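Local coordinates for protein TRAP dicarboxylate transporter-DctP subunit (Rhodobacter sphaeroides, PDB 4PE3) that probably serves as the periplasmic solute-binding subunit of a TRAP transporter, capturing a substrate, presumably a carboxylate, for uptake across the inner membrane, at residues 158-163 with 202-207; 198-203 with 212-217; 232-237 with 280-285. All coordinates share one frame; numbering follows the deposited sequence.

Contact 1. Residues 158-163 with 202-207; sequences VSKVPL and TSLDKG
The carbonyl oxygen of Leu-204 is gripped by two donors that arrive from opposite faces of its carbonyl plane. One is the ammonium of Lys-160, whose NZ lies 3.1 Å from Leu-204 O and is tilted 30° from that plane; the other is the backbone N of Gly-207, also 3.1 Å from Leu-204 O. The second bond belongs to a Schellman motif: Gly-207 has positive phi and sends its N-H back into the last turn, with a weak further bond to Ser-203 O. A side chain at Gly-207 would be jammed against the preceding carbonyl, so glycine suits the helix end on backbone grounds alone. A lysine bound to a last-turn carbonyl also places positive charge where it would probably interact favourably with the partial negative charge at the C-terminal end of the helix.

Lys-160 reaches this oxygen by bending at chi3 (70°), which swings NZ over while the chain above it stays beside the leucine. The two side chains run past each other in opposite senses, with Leu-204 CD2 lying 4.1 Å from both CG and CD of Lys-160. A water weakly bound by NZ lies 3.2 Å from Asp-205 OD1 and may link the two opposite charges, which stand 6.0 Å apart (Lys-160 NZ to Asp-205 OD1).

Further in, the contact is between hydrocarbon groups. Val-158 CG1, set anti to the backbone N (chi1 171°), approaches the other branch of Leu-204, CD1, at 3.7 Å. Met-225, on helix 225-228, touches both residues and continues this buried patch.

Strand 157-159 is an outer strand of the four-stranded sheet, and helix 200-206 lies against it: the helix-on-sheet packing of an alpha/beta lobe, as found in solute-binding proteins of this family.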
loop_
_atom_site.group_PDB
_atom_site.type_symbol
_atom_site.label_atom_id
_atom_site.label_comp_id
_atom_site.label_asym_id
_atom_site.label_seq_id
_atom_site.Cartn_x
_atom_site.Cartn_y
_atom_site.Cartn_z
ATOM N N VAL A 158 -15.328 4.484 2.945
ATOM C CA VAL A 158 -16.573 5.127 2.539
ATOM C C VAL A 158 -17.713 4.422 3.284
ATOM O O VAL A 158 -17.799 3.196 3.244
ATOM C CB VAL A 158 -16.783 4.984 1.027
ATOM C CG1 VAL A 158 -18.195 5.469 0.625
ATOM C CG2 VAL A 158 -15.696 5.730 0.264
ATOM N N SER A 159 -18.563 5.177 3.972
ATOM C CA SER A 159 -19.698 4.567 4.656
ATOM C C SER A 159 -20.873 5.524 4.761
ATOM O O SER A 159 -20.697 6.685 5.096
ATOM C CB SER A 159 -19.308 4.059 6.063
ATOM O OG SER A 159 -20.429 3.424 6.655
ATOM N N LYS A 160 -22.073 5.002 4.510
ATOM C CA LYS A 160 -23.323 5.725 4.702
ATOM C C LYS A 160 -23.801 5.679 6.142
ATOM O O LYS A 160 -24.606 6.515 6.546
ATOM C CB LYS A 160 -24.457 5.113 3.874
ATOM C CG LYS A 160 -24.340 5.247 2.403
ATOM C CD LYS A 160 -25.414 4.450 1.657
ATOM C CE LYS A 160 -26.810 5.056 1.821
ATOM N NZ LYS A 160 -27.723 4.521 0.768
ATOM N N VAL A 161 -23.329 4.673 6.901
ATOM C CA VAL A 161 -23.773 4.429 8.266
ATOM C C VAL A 161 -22.657 4.795 9.241
ATOM O O VAL A 161 -21.473 4.699 8.918
ATOM C CB VAL A 161 -24.228 2.956 8.478
ATOM C CG1 VAL A 161 -25.450 2.635 7.615
ATOM C CG2 VAL A 161 -23.096 1.960 8.213
ATOM N N PRO A 162 -23.022 5.249 10.439
ATOM C CA PRO A 162 -21.971 5.653 11.381
ATOM C C PRO A 162 -21.208 4.469 11.961
ATOM O O PRO A 162 -21.823 3.619 12.619
ATOM C CB PRO A 162 -22.750 6.372 12.480
ATOM C CG PRO A 162 -24.158 5.833 12.373
ATOM C CD PRO A 162 -24.378 5.534 10.937
ATOM N N LEU A 163 -19.904 4.417 11.698
ATOM C CA LEU A 163 -19.019 3.386 12.212
ATOM C C LEU A 163 -17.978 4.011 13.119
ATOM O O LEU A 163 -17.103 4.750 12.663
ATOM C CB LEU A 163 -18.311 2.700 11.054
ATOM C CG LEU A 163 -19.195 2.172 9.921
ATOM C CD1 LEU A 163 -18.296 1.734 8.790
ATOM C CD2 LEU A 163 -20.120 1.020 10.348
ATOM N N THR A 202 -23.044 4.447 -7.801
ATOM C CA THR A 202 -24.445 4.161 -8.031
ATOM C C THR A 202 -24.955 3.084 -7.091
ATOM O O THR A 202 -26.091 3.141 -6.620
ATOM C CB THR A 202 -24.738 3.792 -9.509
ATOM O OG1 THR A 202 -23.946 2.673 -9.911
ATOM C CG2 THR A 202 -24.434 4.960 -10.403
ATOM N N SER A 203 -24.104 2.110 -6.771
ATOM C CA SER A 203 -24.501 1.035 -5.867
ATOM C C SER A 203 -24.770 1.551 -4.457
ATOM O O SER A 203 -25.672 1.057 -3.780
ATOM C CB SER A 203 -23.436 -0.057 -5.846
ATOM O OG SER A 203 -23.371 -0.688 -7.110
ATOM N N LEU A 204 -23.991 2.531 -4.014
ATOM C CA LEU A 204 -24.291 3.205 -2.742
ATOM C C LEU A 204 -25.639 3.902 -2.839
ATOM O O LEU A 204 -26.504 3.748 -1.974
ATOM C CB LEU A 204 -23.238 4.247 -2.416
ATOM C CG LEU A 204 -21.939 3.715 -1.859
ATOM C CD1 LEU A 204 -20.822 4.736 -1.945
ATOM C CD2 LEU A 204 -22.109 3.251 -0.380
ATOM N N ASP A 205 -25.835 4.670 -3.897
ATOM C CA ASP A 205 -27.058 5.452 -4.009
ATOM C C ASP A 205 -28.274 4.551 -3.999
ATOM O O ASP A 205 -29.315 4.881 -3.406
ATOM C CB ASP A 205 -27.041 6.276 -5.301
ATOM C CG ASP A 205 -27.038 7.758 -5.043
ATOM O OD1 ASP A 205 -26.839 8.175 -3.874
ATOM O OD2 ASP A 205 -27.238 8.505 -6.014
ATOM N N LYS A 206 -28.161 3.402 -4.652
ATOM C CA LYS A 206 -29.280 2.484 -4.798
ATOM C C LYS A 206 -29.501 1.579 -3.587
ATOM O O LYS A 206 -30.521 0.903 -3.509
ATOM C CB LYS A 206 -29.107 1.629 -6.056
ATOM C CG LYS A 206 -29.224 2.419 -7.354
ATOM C CD LYS A 206 -28.932 1.548 -8.580
ATOM C CE LYS A 206 -29.110 2.321 -9.881
ATOM N NZ LYS A 206 -30.537 2.665 -10.148
ATOM N N GLY A 207 -28.546 1.530 -2.660
ATOM C CA GLY A 207 -28.705 0.708 -1.477
ATOM C C GLY A 207 -28.201 -0.709 -1.637
ATOM O O GLY A 207 -28.400 -1.546 -0.755
HETATM O O HOH W 1 -26.294 7.011 -0.920
#

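Contact 2. Residues 198-203 with 212-217; sequences SEVYTS and ADYSVF. With ZN (zinc ion), chain F; IMD (imidazole), chain B.
Apolar packing alone joins the two segments, and it is carried by the forked side chain of Val-200. Its CG1 meets the methyl of Ala-212 at 3.8 Å, while CG2 comes to 4.0 Å from CD1 of the Tyr-214 ring, the two side chains meeting at a slant. With CG1 anti to the backbone N (chi1 170°), the valine spreads one branch to each of these residues, which are two apart along their segment. Met-225 touches both Val-200 and Tyr-214, adding a side chain from helix 225-228 to the same buried layer.

This is the inner surface of a beta-alpha-beta crossover: strand 191-193 leads through helix 200-206 into strand 211-213, which runs parallel to it with strand 173-175 lying between them. Val-200 therefore belongs to the helix face that rests on the sheet, in the usual manner of an alpha/beta lobe.

No hydrogen bond crosses between the segments. Glu-199 O, just ahead of Val-200, accepts from Ser-203 N at 3.1 Å and from Ser-203 OG at 2.7 Å, the two donors arriving from opposite faces of its plane. The second bond fixes the rotation of the buried serine hydroxyl. Outside the two segments, Arg-175 NH1 donates to Asp-213 O, and Asp-213 OD2 is hydrogen-bonded to His-238 and accepts from a zinc-bound water.

Metal coordination involves Asp-213 and Tyr-214. Zinc is bound by Asp-213 OD1 at 2.0 Å and, more loosely, by Tyr-214 O at 2.4 Å, together with two waters; Glu-155 also ligates it. The closeness of the two oxygens, 3.0 Å between Asp-213 OD1 and Tyr-214 O, reflects their shared cation.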
loop_
_atom_site.group_PDB
_atom_site.type_symbol
_atom_site.label_atom_id
_atom_site.label_comp_id
_atom_site.label_asym_id
_atom_site.label_seq_id
_atom_site.Cartn_x
_atom_site.Cartn_y
_atom_site.Cartn_z
ATOM N N SER A 198 -16.154 1.483 -10.931
ATOM C CA SER A 198 -17.004 2.412 -11.637
ATOM C C SER A 198 -18.465 2.250 -11.258
ATOM O O SER A 198 -19.284 3.050 -11.679
ATOM C CB SER A 198 -16.863 2.209 -13.152
ATOM O OG SER A 198 -17.286 0.911 -13.542
ATOM N N GLU A 199 -18.788 1.228 -10.460
ATOM C CA GLU A 199 -20.167 0.969 -10.054
ATOM C C GLU A 199 -20.395 1.243 -8.571
ATOM O O GLU A 199 -21.501 1.090 -8.059
ATOM C CB GLU A 199 -20.558 -0.470 -10.406
ATOM C CG GLU A 199 -20.494 -0.753 -11.906
ATOM C CD GLU A 199 -20.883 -2.164 -12.287
ATOM O OE1 GLU A 199 -21.845 -2.664 -11.694
ATOM O OE2 GLU A 199 -20.214 -2.750 -13.167
ATOM N N VAL A 200 -19.370 1.689 -7.870
ATOM C CA VAL A 200 -19.509 1.898 -6.434
ATOM C C VAL A 200 -20.488 3.027 -6.104
ATOM O O VAL A 200 -21.353 2.871 -5.250
ATOM C CB VAL A 200 -18.149 2.168 -5.790
ATOM C CG1 VAL A 200 -18.292 2.619 -4.348
ATOM C CG2 VAL A 200 -17.297 0.893 -5.878
ATOM N N TYR A 201 -20.366 4.159 -6.793
ATOM C CA TYR A 201 -21.180 5.328 -6.496
ATOM C C TYR A 201 -22.663 4.992 -6.653
ATOM O O TYR A 201 -23.473 5.237 -5.745
ATOM C CB TYR A 201 -20.784 6.486 -7.418
ATOM C CG TYR A 201 -21.519 7.783 -7.172
ATOM C CD1 TYR A 201 -22.773 8.005 -7.711
ATOM C CD2 TYR A 201 -20.949 8.788 -6.429
ATOM C CE1 TYR A 201 -23.450 9.178 -7.480
ATOM C CE2 TYR A 201 -21.620 9.974 -6.194
ATOM C CZ TYR A 201 -22.868 10.163 -6.736
ATOM O OH TYR A 201 -23.548 11.353 -6.525
ATOM N N THR A 202 -23.044 4.447 -7.801
ATOM C CA THR A 202 -24.445 4.161 -8.031
ATOM C C THR A 202 -24.955 3.084 -7.091
ATOM O O THR A 202 -26.091 3.141 -6.620
ATOM C CB THR A 202 -24.738 3.792 -9.509
ATOM O OG1 THR A 202 -23.946 2.673 -9.911
ATOM C CG2 THR A 202 -24.434 4.960 -10.403
ATOM N N SER A 203 -24.104 2.110 -6.771
ATOM C CA SER A 203 -24.501 1.035 -5.867
ATOM C C SER A 203 -24.770 1.551 -4.457
ATOM O O SER A 203 -25.672 1.057 -3.780
ATOM C CB SER A 203 -23.436 -0.057 -5.846
ATOM O OG SER A 203 -23.371 -0.688 -7.110
ATOM N N ALA A 212 -17.933 1.062 1.430
ATOM C CA ALA A 212 -17.022 0.596 0.406
ATOM C C ALA A 212 -15.580 0.853 0.702
ATOM O O ALA A 212 -15.208 1.902 1.210
ATOM C CB ALA A 212 -17.362 1.259 -0.938
ATOM N N ASP A 213 -14.767 -0.133 0.326
ATOM C CA ASP A 213 -13.397 0.116 -0.078
ATOM C C ASP A 213 -13.429 0.892 -1.380
ATOM O O ASP A 213 -14.080 0.463 -2.319
ATOM C CB ASP A 213 -12.703 -1.246 -0.276
ATOM C CG ASP A 213 -11.285 -1.123 -0.779
ATOM O OD1 ASP A 213 -11.048 -0.379 -1.753
ATOM O OD2 ASP A 213 -10.396 -1.808 -0.219
ATOM N N TYR A 214 -12.750 2.028 -1.439
ATOM C CA TYR A 214 -12.559 2.714 -2.699
ATOM C C TYR A 214 -11.084 3.111 -2.740
ATOM O O TYR A 214 -10.207 2.218 -2.988
ATOM C CB TYR A 214 -13.568 3.864 -2.887
ATOM C CG TYR A 214 -13.680 4.319 -4.329
ATOM C CD1 TYR A 214 -14.255 3.499 -5.291
ATOM C CD2 TYR A 214 -13.181 5.545 -4.728
ATOM C CE1 TYR A 214 -14.326 3.889 -6.613
ATOM C CE2 TYR A 214 -13.257 5.951 -6.055
ATOM C CZ TYR A 214 -13.838 5.120 -6.973
ATOM O OH TYR A 214 -13.923 5.538 -8.277
ATOM N N SER A 215 -10.764 4.344 -2.369
ATOM C CA SER A 215 -9.422 4.886 -2.514
ATOM C C SER A 215 -9.009 5.762 -1.320
ATOM O O SER A 215 -9.596 5.642 -0.228
ATOM C CB SER A 215 -9.347 5.670 -3.829
ATOM O OG SER A 215 -8.039 6.121 -4.154
ATOM N N VAL A 216 -8.008 6.616 -1.501
ATOM C CA VAL A 216 -7.598 7.566 -0.504
ATOM C C VAL A 216 -8.682 8.630 -0.352
ATOM O O VAL A 216 -9.504 8.823 -1.259
ATOM C CB VAL A 216 -6.237 8.183 -0.853
ATOM C CG1 VAL A 216 -5.199 7.068 -0.955
ATOM C CG2 VAL A 216 -6.284 8.987 -2.152
ATOM N N PHE A 217 -8.685 9.310 0.782
ATOM C CA PHE A 217 -9.745 10.281 1.070
ATOM C C PHE A 217 -9.923 11.322 -0.031
ATOM O O PHE A 217 -11.057 11.681 -0.387
ATOM C CB PHE A 217 -9.540 10.972 2.419
ATOM C CG PHE A 217 -10.782 11.676 2.933
ATOM C CD1 PHE A 217 -11.102 12.963 2.494
ATOM C CD2 PHE A 217 -11.643 11.047 3.798
ATOM C CE1 PHE A 217 -12.245 13.603 2.962
ATOM C CE2 PHE A 217 -12.792 11.681 4.270
ATOM C CZ PHE A 217 -13.091 12.954 3.851
HETATM ZN ZN ZN F . -9.207 0.207 -2.203
HETATM N N1 IMD B . -20.919 -5.854 -11.708
HETATM C C2 IMD B . -19.866 -6.205 -12.461
HETATM N N3 IMD B . -19.084 -7.032 -11.731
HETATM C C4 IMD B . -19.657 -7.218 -10.515
HETATM C C5 IMD B . -20.824 -6.465 -10.506
HETATM O O HOH W 2 -8.066 -1.346 -1.374
HETATM O O HOH W 3 -9.047 -0.124 -4.166
#

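Contact 3. Residues 232-237 with 280-285; sequences PVYPGF and QRDLEA. With EDO (1,2-ethanediol), chain D; IMD (imidazole), chain C.
The ring of Tyr-234 points its hydroxyl edge at the helix, OH standing 3.7 Å from CB of Asp-282 and 4.1 Å from CD2 of Leu-283. Over one face lies Pro-235 CD, 4.0 Å above the plane and offset toward the rim; Phe-217 meets the ring edge-to-face. At the edge, in plane, sits O1 of a 1,2-ethanediol, probably from the crystallisation liquor. This oxygen is hydrogen-bonded to Tyr-234 OH and donates to Asp-282 OD2 at 2.6 Å, bridging two side chains that share no direct hydrogen bond. The other carboxylate oxygen, OD1, accepts from the backbone N of Ser-218.

On the helix itself, Arg-281, bent at chi2 and chi3, grips Glu-284 side-on. Arg-281 NE donates to Glu-284 OE1 and Arg-281 NH1 to Glu-284 OE2, both at 2.8 Å and nearly straight (167° and 169°), a bidentate salt bridge. The carboxylate carbon lies in the guanidinium plane, yet its oxygens are met from above their own plane. An imidazole N3 also donates to OE1. Replacing Glu-284 with an alanine would probably leave the guanidinium without its mate and freer to turn.

The tyrosine precedes a cis peptide at Pro-235 and packs on helix 257-291, the long helix characteristic of TRAP solute-binding proteins, which runs along both lobes.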
loop_
_atom_site.group_PDB
_atom_site.type_symbol
_atom_site.label_atom_id
_atom_site.label_comp_id
_atom_site.label_asym_id
_atom_site.label_seq_id
_atom_site.Cartn_x
_atom_site.Cartn_y
_atom_site.Cartn_z
ATOM N N PRO A 232 -17.586 8.834 6.438
ATOM C CA PRO A 232 -16.281 8.224 6.155
ATOM C C PRO A 232 -15.460 7.940 7.406
ATOM O O PRO A 232 -15.644 8.607 8.431
ATOM C CB PRO A 232 -15.590 9.291 5.298
ATOM C CG PRO A 232 -16.223 10.579 5.710
ATOM C CD PRO A 232 -17.673 10.211 5.943
ATOM N N VAL A 233 -14.549 6.969 7.304
ATOM C CA VAL A 233 -13.563 6.741 8.340
ATOM C C VAL A 233 -12.217 7.166 7.785
ATOM O O VAL A 233 -11.739 6.641 6.765
ATOM C CB VAL A 233 -13.539 5.282 8.828
ATOM C CG1 VAL A 233 -12.579 5.124 10.005
ATOM C CG2 VAL A 233 -14.917 4.827 9.266
ATOM N N TYR A 234 -11.598 8.124 8.470
ATOM C CA TYR A 234 -10.323 8.686 8.083
ATOM C C TYR A 234 -9.545 9.064 9.339
ATOM O O TYR A 234 -10.096 9.761 10.209
ATOM C CB TYR A 234 -10.533 9.954 7.221
ATOM C CG TYR A 234 -9.216 10.634 6.986
ATOM C CD1 TYR A 234 -8.360 10.181 5.990
ATOM C CD2 TYR A 234 -8.788 11.672 7.796
ATOM C CE1 TYR A 234 -7.102 10.751 5.795
ATOM C CE2 TYR A 234 -7.528 12.262 7.618
ATOM C CZ TYR A 234 -6.695 11.802 6.608
ATOM O OH TYR A 234 -5.452 12.394 6.471
ATOM N N PRO A 235 -8.277 8.619 9.464
ATOM C CA PRO A 235 -7.586 7.720 8.551
ATOM C C PRO A 235 -8.282 6.388 8.437
ATOM O O PRO A 235 -8.983 5.963 9.360
ATOM C CB PRO A 235 -6.201 7.572 9.205
ATOM C CG PRO A 235 -6.018 8.834 9.930
ATOM C CD PRO A 235 -7.383 9.092 10.526
ATOM N N GLY A 236 -8.170 5.752 7.287
ATOM C CA GLY A 236 -8.723 4.427 7.117
ATOM C C GLY A 236 -8.057 3.380 7.998
ATOM O O GLY A 236 -7.073 3.648 8.695
ATOM N N PHE A 237 -8.588 2.168 7.930
ATOM C CA PHE A 237 -8.180 1.112 8.851
ATOM C C PHE A 237 -7.900 -0.212 8.160
ATOM O O PHE A 237 -7.734 -1.222 8.847
ATOM C CB PHE A 237 -9.249 0.898 9.943
ATOM C CG PHE A 237 -10.612 0.614 9.400
ATOM C CD1 PHE A 237 -10.958 -0.659 9.024
ATOM C CD2 PHE A 237 -11.540 1.636 9.236
ATOM C CE1 PHE A 237 -12.196 -0.935 8.503
ATOM C CE2 PHE A 237 -12.774 1.377 8.687
ATOM C CZ PHE A 237 -13.104 0.093 8.309
ATOM N N GLN A 280 -1.217 15.826 2.441
ATOM C CA GLN A 280 -1.764 17.168 2.228
ATOM C C GLN A 280 -3.022 17.152 1.386
ATOM O O GLN A 280 -3.976 17.877 1.684
ATOM C CB GLN A 280 -0.718 18.081 1.580
ATOM C CG GLN A 280 0.321 18.567 2.548
ATOM C CD GLN A 280 -0.288 19.347 3.676
ATOM O OE1 GLN A 280 -1.112 20.240 3.455
ATOM N NE2 GLN A 280 0.072 18.993 4.899
ATOM N N ARG A 281 -3.057 16.326 0.362
ATOM C CA ARG A 281 -4.225 16.257 -0.495
ATOM C C ARG A 281 -5.405 15.702 0.308
ATOM O O ARG A 281 -6.540 16.168 0.170
ATOM C CB ARG A 281 -3.980 15.382 -1.710
ATOM C CG ARG A 281 -2.904 15.891 -2.674
ATOM C CD ARG A 281 -3.371 17.049 -3.507
ATOM N NE ARG A 281 -3.019 18.311 -2.878
ATOM C CZ ARG A 281 -1.799 18.842 -2.893
ATOM N NH1 ARG A 281 -1.574 19.994 -2.281
ATOM N NH2 ARG A 281 -0.798 18.221 -3.515
ATOM N N ASP A 282 -5.162 14.672 1.120
ATOM C CA ASP A 282 -6.231 14.181 1.995
ATOM C C ASP A 282 -6.721 15.254 2.963
ATOM O O ASP A 282 -7.925 15.404 3.161
ATOM C CB ASP A 282 -5.756 12.979 2.809
ATOM C CG ASP A 282 -5.714 11.676 2.022
ATOM O OD1 ASP A 282 -6.287 11.601 0.905
ATOM O OD2 ASP A 282 -5.129 10.705 2.566
ATOM N N LEU A 283 -5.797 15.984 3.592
ATOM C CA LEU A 283 -6.190 17.030 4.542
ATOM C C LEU A 283 -7.020 18.102 3.850
ATOM O O LEU A 283 -7.996 18.598 4.425
ATOM C CB LEU A 283 -4.966 17.652 5.226
ATOM C CG LEU A 283 -4.199 16.706 6.163
ATOM C CD1 LEU A 283 -2.889 17.321 6.586
ATOM C CD2 LEU A 283 -5.020 16.341 7.383
ATOM N N GLU A 284 -6.655 18.470 2.634
ATOM C CA GLU A 284 -7.460 19.419 1.856
ATOM C C GLU A 284 -8.899 18.946 1.706
ATOM O O GLU A 284 -9.856 19.719 1.852
ATOM C CB GLU A 284 -6.863 19.596 0.448
ATOM C CG GLU A 284 -5.560 20.386 0.389
ATOM C CD GLU A 284 -4.870 20.355 -0.960
ATOM O OE1 GLU A 284 -5.303 19.597 -1.860
ATOM O OE2 GLU A 284 -3.857 21.084 -1.108
ATOM N N ALA A 285 -9.034 17.682 1.361
ATOM C CA ALA A 285 -10.328 17.091 1.116
ATOM C C ALA A 285 -11.127 16.953 2.409
ATOM O O ALA A 285 -12.333 17.178 2.407
ATOM C CB ALA A 285 -10.134 15.755 0.433
HETATM C C1 EDO D . -2.817 10.294 5.233
HETATM O O1 EDO D . -3.833 11.189 4.762
HETATM C C2 EDO D . -3.366 8.877 5.399
HETATM O O2 EDO D . -4.295 8.833 6.473
HETATM N N1 IMD C . -8.383 17.234 -4.851
HETATM C C2 IMD C . -7.530 18.245 -4.563
HETATM N N3 IMD C . -7.165 18.153 -3.255
HETATM C C4 IMD C . -7.789 17.088 -2.721
HETATM C C5 IMD C . -8.544 16.487 -3.720
#

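In the fold
Contacts 1 and 2 are neighbours, their centres 9 Å apart, and share helix 200-206; their strands are adjacent in one sheet, joined where Val-158 O lies 2.8 Å from Ala-212 N, a probable hydrogen bond. Contact 3, about 15 Å from contact 2 and 17 Å from contact 1, centre to centre, ties this lobe to the long helix 257-291. Phe-217 is the bridge: its ring packs on Tyr-234 and Pro-232 of one segment of contact 3 and on Ala-285 of the other. The zinc of contact 2, bound by Asp-213 and Tyr-214, lies on the segment that leads on to Phe-217.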